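Local coordinates for protein GH3 beta-N-acetylglucosaminidase (Paenibacillaceae, PDB 6K5J) that hydrolyses terminal beta-linked N-acetylglucosamine residues, as a family 3 glycoside hydrolase that probably acts on chitin-derived oligosaccharides, at residues Gly109-His119 with Arg163-Asp174. Sequence-based numbering, arbitrary orientation.
Sequences GDAELAYEAAH and RLGTEAVRGFQD
Tyr115 lies across helix 163-174 as a knob among Glu167, Arg170, Gly171 and Asp174. CG anti to the backbone N (chi1 178°) sends the ring across the partner helix, where it lies between the Arg170 guanidinium, nearly parallel to it over one face, and Gly171 CA over the other. At the ring edge, Tyr115 OH donates a very short bond to Asp174 OD2, 2.5 Å long. That oxygen also meets Arg170 NH1 in a longer salt bridge, while Arg170 holds Glu167 side-on, NE to OE2 and NH2 to OE1 (2.8 Å), which keeps the guanidinium flat against the ring. A leucine here, lacking hydroxyl and ring, would probably leave Asp174 OD2 with the longer Arg170 contact alone among these residues and the guanidinium freer to turn. His119 ND1 donates to Gly171 O (3.2 Å) in the carbonyl plane, on a lone pair. Beside it, Ala118 CB sits over the Phe172 face in a CH-pi contact, and a CB on Gly171 would clash with Tyr115 O. At the other end, Arg163 NH1 reaches Gly109 O (3.0 Å) from above the carbonyl plane, and a water accepts from both NH1 and Ala111 N; Arg163 NE forms a salt bridge with Glu159. Asp110 is the N-cap, its OD1 accepting from Glu112 N while OD2 pairs with Lys371. Ala111, Ala114, Ala118 and Gly171 are consistent with the 7.1 Å approach of the 111-119 and 163-174 axes (signed crossing angle -31°), a close, roughly parallel helix pairing in the TIM-barrel-type N-terminal domain of family 3 glycoside hydrolases.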
loop_
_atom_site.group_PDB
_atom_site.type_symbol
_atom_site.label_atom_id
_atom_site.label_comp_id
_atom_site.label_asym_id
_atom_site.label_seq_id
_atom_site.Cartn_x
_atom_site.Cartn_y
_atom_site.Cartn_z
ATOM N N GLY A 109 -7.526 -7.582 -14.640
ATOM C CA GLY A 109 -6.933 -8.834 -15.079
ATOM C C GLY A 109 -5.773 -8.725 -16.043
ATOM O O GLY A 109 -5.342 -9.753 -16.578
ATOM N N ASP A 110 -5.235 -7.528 -16.273
ATOM C CA ASP A 110 -4.306 -7.281 -17.378
ATOM C C ASP A 110 -2.941 -6.889 -16.821
ATOM O O ASP A 110 -2.800 -5.826 -16.210
ATOM C CB ASP A 110 -4.868 -6.194 -18.294
ATOM C CG ASP A 110 -4.090 -6.043 -19.587
ATOM O OD1 ASP A 110 -2.913 -6.459 -19.645
ATOM O OD2 ASP A 110 -4.660 -5.499 -20.557
ATOM N N ALA A 111 -1.929 -7.735 -17.044
ATOM C CA ALA A 111 -0.606 -7.447 -16.491
ATOM C C ALA A 111 0.001 -6.190 -17.098
ATOM O O ALA A 111 0.781 -5.494 -16.430
ATOM C CB ALA A 111 0.333 -8.639 -16.693
ATOM N N GLU A 112 -0.333 -5.887 -18.357
ATOM C CA GLU A 112 0.172 -4.680 -18.994
ATOM C C GLU A 112 -0.310 -3.419 -18.281
ATOM O O GLU A 112 0.402 -2.411 -18.249
ATOM C CB GLU A 112 -0.254 -4.659 -20.465
ATOM C CG GLU A 112 0.570 -3.751 -21.343
ATOM C CD GLU A 112 0.336 -4.004 -22.823
ATOM O OE1 GLU A 112 0.630 -3.094 -23.631
ATOM O OE2 GLU A 112 -0.140 -5.108 -23.178
ATOM N N LEU A 113 -1.510 -3.449 -17.708
ATOM C CA LEU A 113 -1.992 -2.263 -17.012
ATOM C C LEU A 113 -1.309 -2.093 -15.670
ATOM O O LEU A 113 -1.147 -0.959 -15.204
ATOM C CB LEU A 113 -3.500 -2.336 -16.815
ATOM C CG LEU A 113 -4.284 -2.628 -18.094
ATOM C CD1 LEU A 113 -5.781 -2.720 -17.784
ATOM C CD2 LEU A 113 -3.997 -1.578 -19.155
ATOM N N ALA A 114 -0.920 -3.196 -15.028
ATOM C CA ALA A 114 -0.145 -3.071 -13.799
ATOM C C ALA A 114 1.223 -2.467 -14.085
ATOM O O ALA A 114 1.733 -1.669 -13.288
ATOM C CB ALA A 114 -0.016 -4.432 -13.110
ATOM N N TYR A 115 1.831 -2.824 -15.221
ATOM C CA TYR A 115 3.069 -2.157 -15.621
ATOM C C TYR A 115 2.851 -0.658 -15.785
ATOM O O TYR A 115 3.626 0.154 -15.267
ATOM C CB TYR A 115 3.624 -2.745 -16.927
ATOM C CG TYR A 115 4.892 -2.034 -17.374
ATOM C CD1 TYR A 115 4.834 -0.890 -18.172
ATOM C CD2 TYR A 115 6.139 -2.479 -16.967
ATOM C CE1 TYR A 115 5.989 -0.220 -18.553
ATOM C CE2 TYR A 115 7.302 -1.821 -17.355
ATOM C CZ TYR A 115 7.220 -0.698 -18.146
ATOM O OH TYR A 115 8.379 -0.047 -18.522
ATOM N N GLU A 116 1.832 -0.272 -16.551
ATOM C CA GLU A 116 1.662 1.147 -16.830
ATOM C C GLU A 116 1.322 1.917 -15.562
ATOM O O GLU A 116 1.814 3.030 -15.363
ATOM C CB GLU A 116 0.601 1.365 -17.907
ATOM C CG GLU A 116 0.867 0.534 -19.138
ATOM C CD GLU A 116 -0.032 0.868 -20.289
ATOM O OE1 GLU A 116 -1.236 1.124 -20.056
ATOM O OE2 GLU A 116 0.470 0.863 -21.436
ATOM N N ALA A 117 0.492 1.335 -14.691
ATOM C CA ALA A 117 0.179 1.985 -13.423
ATOM C C ALA A 117 1.443 2.209 -12.600
ATOM O O ALA A 117 1.684 3.309 -12.085
ATOM C CB ALA A 117 -0.836 1.137 -12.663
ATOM N N ALA A 118 2.276 1.176 -12.489
ATOM C CA ALA A 118 3.500 1.291 -11.704
ATOM C C ALA A 118 4.485 2.243 -12.356
ATOM O O ALA A 118 5.222 2.960 -11.664
ATOM C CB ALA A 118 4.132 -0.090 -11.518
ATOM N N HIS A 119 4.527 2.261 -13.691
ATOM C CA HIS A 119 5.466 3.155 -14.365
ATOM C C HIS A 119 5.074 4.618 -14.181
ATOM O O HIS A 119 5.943 5.487 -14.059
ATOM C CB HIS A 119 5.565 2.807 -15.849
ATOM C CG HIS A 119 6.683 3.517 -16.550
ATOM N ND1 HIS A 119 8.005 3.165 -16.379
ATOM C CD2 HIS A 119 6.680 4.556 -17.418
ATOM C CE1 HIS A 119 8.768 3.952 -17.120
ATOM N NE2 HIS A 119 7.990 4.808 -17.756
ATOM N N ARG A 163 1.590 -12.581 -11.947
ATOM C CA ARG A 163 1.560 -12.030 -13.297
ATOM C C ARG A 163 1.524 -10.505 -13.263
ATOM O O ARG A 163 2.271 -9.834 -13.987
ATOM C CB ARG A 163 0.345 -12.590 -14.049
ATOM C CG ARG A 163 0.229 -12.120 -15.486
ATOM C CD ARG A 163 -0.692 -13.029 -16.307
ATOM N NE ARG A 163 -1.842 -13.509 -15.539
ATOM C CZ ARG A 163 -2.994 -12.852 -15.443
ATOM N NH1 ARG A 163 -3.132 -11.683 -16.050
ATOM N NH2 ARG A 163 -3.997 -13.361 -14.742
ATOM N N LEU A 164 0.675 -9.940 -12.411
ATOM C CA LEU A 164 0.593 -8.486 -12.311
ATOM C C LEU A 164 1.741 -7.923 -11.481
ATOM O O LEU A 164 2.287 -6.864 -11.811
ATOM C CB LEU A 164 -0.747 -8.071 -11.692
ATOM C CG LEU A 164 -1.936 -7.855 -12.626
ATOM C CD1 LEU A 164 -2.144 -9.039 -13.560
ATOM C CD2 LEU A 164 -3.198 -7.570 -11.791
ATOM N N GLY A 165 2.121 -8.627 -10.410
ATOM C CA GLY A 165 3.132 -8.101 -9.506
ATOM C C GLY A 165 4.503 -7.957 -10.136
ATOM O O GLY A 165 5.205 -6.979 -9.872
ATOM N N THR A 166 4.920 -8.926 -10.963
ATOM C CA THR A 166 6.237 -8.777 -11.578
ATOM C C THR A 166 6.248 -7.653 -12.596
ATOM O O THR A 166 7.277 -6.996 -12.771
ATOM C CB THR A 166 6.724 -10.073 -12.238
ATOM O OG1 THR A 166 5.779 -10.514 -13.220
ATOM C CG2 THR A 166 6.940 -11.161 -11.189
ATOM N N GLU A 167 5.121 -7.410 -13.268
ATOM C CA GLU A 167 5.052 -6.269 -14.173
ATOM C C GLU A 167 5.070 -4.949 -13.413
ATOM O O GLU A 167 5.619 -3.960 -13.911
ATOM C CB GLU A 167 3.808 -6.379 -15.053
ATOM C CG GLU A 167 4.027 -7.332 -16.248
ATOM C CD GLU A 167 5.186 -6.867 -17.123
ATOM O OE1 GLU A 167 4.971 -5.938 -17.927
ATOM O OE2 GLU A 167 6.309 -7.405 -17.003
ATOM N N ALA A 168 4.471 -4.905 -12.218
ATOM C CA ALA A 168 4.574 -3.696 -11.402
ATOM C C ALA A 168 6.019 -3.433 -11.003
ATOM O O ALA A 168 6.486 -2.287 -11.055
ATOM C CB ALA A 168 3.679 -3.804 -10.163
ATOM N N VAL A 169 6.735 -4.479 -10.582
ATOM C CA VAL A 169 8.166 -4.352 -10.287
ATOM C C VAL A 169 8.901 -3.745 -11.474
ATOM O O VAL A 169 9.704 -2.814 -11.322
ATOM C CB VAL A 169 8.767 -5.719 -9.914
ATOM C CG1 VAL A 169 10.299 -5.620 -9.875
ATOM C CG2 VAL A 169 8.232 -6.178 -8.562
ATOM N N ARG A 170 8.649 -4.279 -12.672
ATOM C CA ARG A 170 9.336 -3.779 -13.863
ATOM C C ARG A 170 8.978 -2.320 -14.154
ATOM O O ARG A 170 9.846 -1.529 -14.539
ATOM C CB ARG A 170 9.006 -4.662 -15.067
ATOM C CG ARG A 170 9.878 -4.396 -16.294
ATOM C CD ARG A 170 9.702 -5.496 -17.346
ATOM N NE ARG A 170 8.383 -5.442 -17.967
ATOM C CZ ARG A 170 8.079 -4.670 -19.004
ATOM N NH1 ARG A 170 9.005 -3.879 -19.537
ATOM N NH2 ARG A 170 6.851 -4.686 -19.506
ATOM N N GLY A 171 7.706 -1.949 -13.994
ATOM C CA GLY A 171 7.325 -0.558 -14.214
ATOM C C GLY A 171 7.998 0.403 -13.248
ATOM O O GLY A 171 8.438 1.488 -13.641
ATOM N N PHE A 172 8.079 0.024 -11.964
ATOM C CA PHE A 172 8.804 0.850 -10.998
ATOM C C PHE A 172 10.279 0.956 -11.381
ATOM O O PHE A 172 10.841 2.056 -11.438
ATOM C CB PHE A 172 8.690 0.271 -9.580
ATOM C CG PHE A 172 7.321 0.403 -8.952
ATOM C CD1 PHE A 172 6.610 1.596 -9.014
ATOM C CD2 PHE A 172 6.762 -0.672 -8.272
ATOM C CE1 PHE A 172 5.367 1.705 -8.425
ATOM C CE2 PHE A 172 5.497 -0.582 -7.688
ATOM C CZ PHE A 172 4.801 0.606 -7.771
ATOM N N GLN A 173 10.926 -0.183 -11.635
ATOM C CA GLN A 173 12.377 -0.155 -11.825
ATOM C C GLN A 173 12.766 0.428 -13.182
ATOM O O GLN A 173 13.813 1.073 -13.288
ATOM C CB GLN A 173 12.955 -1.557 -11.599
ATOM C CG GLN A 173 12.882 -1.905 -10.103
ATOM C CD GLN A 173 13.303 -3.309 -9.721
ATOM O OE1 GLN A 173 13.303 -3.643 -8.536
ATOM N NE2 GLN A 173 13.662 -4.130 -10.698
ATOM N N ASP A 174 11.922 0.257 -14.208
ATOM C CA ASP A 174 12.148 0.928 -15.488
ATOM C C ASP A 174 12.168 2.441 -15.324
ATOM O O ASP A 174 12.883 3.137 -16.054
ATOM C CB ASP A 174 11.066 0.539 -16.505
ATOM C CG ASP A 174 11.345 -0.788 -17.185
ATOM O OD1 ASP A 174 12.413 -1.376 -16.933
ATOM O OD2 ASP A 174 10.486 -1.251 -17.967
HETATM O O HOH W 1 -2.186 -10.340 -18.326
#